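Local coordinates for pectinesterase inhibitor (Actinidia chinensis, PDB 1XG2), which inhibits pectin methylesterase by forming a complex with the enzyme and may take part in regulating fruit ripening, at residues Gln88-Phe92 and Leu101-Ala105. Residue numbers count along the deposited sequence, not the author numbering.
Sequences QAKQF and LNIYA
Phe92 lays the edge of its ring against the face of Tyr104, an edge-to-face aromatic pair between neighbouring helices of the inhibitor's four-helix bundle. The ring centroids are 4.7 Å apart and the planes meet at 55°. Phe92 chi1 is -73° and Tyr104 chi1 is -79°, both m, and both CA-to-CB bonds point toward the opposite segment. Residues 88-92 lie near the end of helix 66-95, and residues 101-105 near the start of helix 98-118, forming a helical hairpin. Both are alpha-helical, with Phe92 N bonded to Gln88 O (3.1 Å) and Ala105 N to Leu101 O (3.0 Å). The local axes are nearly antiparallel, at 168°, and approach to 8.9 Å. The register sets Ala89 CA 5.1 Å from Leu101 CA. Leu101 takes the tp rotamer and brings CD1 to 3.8 Å from Ala89 CB and 3.7 Å from Ala89 O. Ile42 of helix 34-60 touches both residues, which places this side in the bundle interior. Tyr104 reaches the enzyme: its OH is hydrogen-bonded to OD2 of Asp118 of the pectinesterase chain. Gln88 also packs on Gln90 of that chain, and its OE1 lies 3.8 Å from Tyr104 CE2. The closest aromatic approach is Phe92 CE1 to Tyr104 CE1, 3.4 Å.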
ATOM      1  N   GLN B  88       2.146   4.135 -17.578  1.00 17.07           N
ATOM      2  CA  GLN B  88       1.467   2.868 -17.789  1.00 17.71           C
ATOM      3  C   GLN B  88      -0.038   3.040 -17.868  1.00 17.09           C
ATOM      4  O   GLN B  88      -0.709   2.299 -18.567  1.00 16.45           O
ATOM      5  CB  GLN B  88       1.801   1.888 -16.665  1.00 18.32           C
ATOM      6  CG  GLN B  88       3.227   1.367 -16.752  1.00 21.95           C
ATOM      7  CD  GLN B  88       3.317  -0.100 -16.422  1.00 27.80           C
ATOM      8  OE1 GLN B  88       3.983  -0.470 -15.453  1.00 29.22           O
ATOM      9  NE2 GLN B  88       2.642  -0.950 -17.224  1.00 29.55           N
ATOM     10  N   ALA B  89      -0.558   4.032 -17.149  1.00 16.55           N
ATOM     11  CA  ALA B  89      -1.974   4.374 -17.206  1.00 16.39           C
ATOM     12  C   ALA B  89      -2.434   4.632 -18.641  1.00 16.20           C
ATOM     13  O   ALA B  89      -3.524   4.226 -19.022  1.00 15.23           O
ATOM     14  CB  ALA B  89      -2.265   5.598 -16.330  1.00 16.04           C
ATOM     15  N   LYS B  90      -1.610   5.289 -19.448  1.00 17.03           N
ATOM     16  CA  LYS B  90      -1.986   5.531 -20.849  1.00 17.49           C
ATOM     17  C   LYS B  90      -2.262   4.222 -21.608  1.00 17.57           C
ATOM     18  O   LYS B  90      -3.230   4.114 -22.362  1.00 16.64           O
ATOM     19  CB  LYS B  90      -0.901   6.314 -21.589  1.00 18.31           C
ATOM     20  CG  LYS B  90      -0.675   7.737 -21.068  1.00 20.19           C
ATOM     21  CD  LYS B  90       0.209   8.575 -22.006  1.00 23.20           C
ATOM     22  CE  LYS B  90      -0.475   8.935 -23.364  1.00 24.50           C
ATOM     23  NZ  LYS B  90      -1.748   9.746 -23.296  1.00 24.52           N
ATOM     24  N   GLN B  91      -1.389   3.239 -21.425  1.00 18.19           N
ATOM     25  CA  GLN B  91      -1.515   1.965 -22.139  1.00 18.76           C
ATOM     26  C   GLN B  91      -2.744   1.201 -21.668  1.00 17.67           C
ATOM     27  O   GLN B  91      -3.433   0.568 -22.454  1.00 17.33           O
ATOM     28  CB  GLN B  91      -0.269   1.096 -21.926  1.00 19.95           C
ATOM     29  CG  GLN B  91       1.044   1.660 -22.471  1.00 23.94           C
ATOM     30  CD  GLN B  91       2.263   0.788 -22.079  1.00 29.99           C
ATOM     31  OE1 GLN B  91       2.909   0.184 -22.946  1.00 34.45           O
ATOM     32  NE2 GLN B  91       2.566   0.719 -20.775  1.00 31.42           N
ATOM     33  N   PHE B  92      -3.016   1.256 -20.366  1.00 17.08           N
ATOM     34  CA  PHE B  92      -4.182   0.588 -19.806  1.00 16.42           C
ATOM     35  C   PHE B  92      -5.478   1.202 -20.356  1.00 16.15           C
ATOM     36  O   PHE B  92      -6.433   0.488 -20.684  1.00 15.72           O
ATOM     37  CB  PHE B  92      -4.169   0.667 -18.265  1.00 16.38           C
ATOM     38  CG  PHE B  92      -3.150  -0.226 -17.600  1.00 16.41           C
ATOM     39  CD1 PHE B  92      -2.248   0.303 -16.676  1.00 17.33           C
ATOM     40  CD2 PHE B  92      -3.106  -1.589 -17.865  1.00 17.09           C
ATOM     41  CE1 PHE B  92      -1.311  -0.506 -16.052  1.00 17.28           C
ATOM     42  CE2 PHE B  92      -2.176  -2.410 -17.225  1.00 17.40           C
ATOM     43  CZ  PHE B  92      -1.280  -1.867 -16.324  1.00 17.75           C
ATOM     44  N   LEU B 101      -6.267   1.052 -14.881  1.00 11.48           N
ATOM     45  CA  LEU B 101      -6.137   2.501 -14.990  1.00 11.22           C
ATOM     46  C   LEU B 101      -6.402   3.146 -13.637  1.00 10.88           C
ATOM     47  O   LEU B 101      -5.631   3.994 -13.206  1.00 10.35           O
ATOM     48  CB  LEU B 101      -7.103   3.050 -16.034  1.00 11.89           C
ATOM     49  CG  LEU B 101      -7.326   4.560 -16.054  1.00 11.42           C
ATOM     50  CD1 LEU B 101      -6.046   5.257 -16.448  1.00 11.97           C
ATOM     51  CD2 LEU B 101      -8.432   4.887 -17.036  1.00 13.62           C
ATOM     52  N   ASN B 102      -7.468   2.732 -12.960  1.00 10.33           N
ATOM     53  CA  ASN B 102      -7.782   3.317 -11.651  1.00 10.74           C
ATOM     54  C   ASN B 102      -6.637   3.078 -10.653  1.00 10.91           C
ATOM     55  O   ASN B 102      -6.117   4.013 -10.058  1.00 10.77           O
ATOM     56  CB  ASN B 102      -9.107   2.783 -11.106  1.00 10.28           C
ATOM     57  CG  ASN B 102      -9.531   3.489  -9.854  1.00 11.39           C
ATOM     58  OD1 ASN B 102      -8.872   3.404  -8.795  1.00 15.62           O
ATOM     59  ND2 ASN B 102     -10.639   4.182  -9.945  1.00  8.38           N
ATOM     60  N   ILE B 103      -6.206   1.831 -10.538  1.00 10.99           N
ATOM     61  CA  ILE B 103      -5.128   1.455  -9.627  1.00 11.10           C
ATOM     62  C   ILE B 103      -3.853   2.287  -9.858  1.00 11.41           C
ATOM     63  O   ILE B 103      -3.238   2.766  -8.893  1.00 11.00           O
ATOM     64  CB  ILE B 103      -4.822  -0.052  -9.780  1.00 11.62           C
ATOM     65  CG1 ILE B 103      -6.027  -0.903  -9.349  1.00 11.91           C
ATOM     66  CG2 ILE B 103      -3.554  -0.435  -8.997  1.00 10.99           C
ATOM     67  CD1 ILE B 103      -6.404  -0.791  -7.909  1.00 13.56           C
ATOM     68  N   TYR B 104      -3.455   2.463 -11.113  1.00 10.84           N
ATOM     69  CA  TYR B 104      -2.220   3.179 -11.399  1.00 11.57           C
ATOM     70  C   TYR B 104      -2.382   4.684 -11.174  1.00 11.08           C
ATOM     71  O   TYR B 104      -1.463   5.316 -10.662  1.00 11.56           O
ATOM     72  CB  TYR B 104      -1.687   2.877 -12.796  1.00 11.92           C
ATOM     73  CG  TYR B 104      -0.972   1.545 -12.861  1.00 12.26           C
ATOM     74  CD1 TYR B 104      -1.665   0.363 -12.611  1.00 13.69           C
ATOM     75  CD2 TYR B 104       0.395   1.458 -13.125  1.00 13.50           C
ATOM     76  CE1 TYR B 104      -1.033  -0.866 -12.665  1.00 14.17           C
ATOM     77  CE2 TYR B 104       1.045   0.193 -13.181  1.00 14.09           C
ATOM     78  CZ  TYR B 104       0.302  -0.950 -12.954  1.00 13.34           C
ATOM     79  OH  TYR B 104       0.883  -2.204 -12.980  1.00 16.36           O
ATOM     80  N   ALA B 105      -3.542   5.242 -11.514  1.00 11.17           N
ATOM     81  CA  ALA B 105      -3.817   6.644 -11.181  1.00 11.23           C
ATOM     82  C   ALA B 105      -3.916   6.858  -9.673  1.00 10.82           C
ATOM     83  O   ALA B 105      -3.487   7.900  -9.172  1.00 10.11           O
ATOM     84  CB  ALA B 105      -5.075   7.164 -11.894  1.00 12.10           C
TER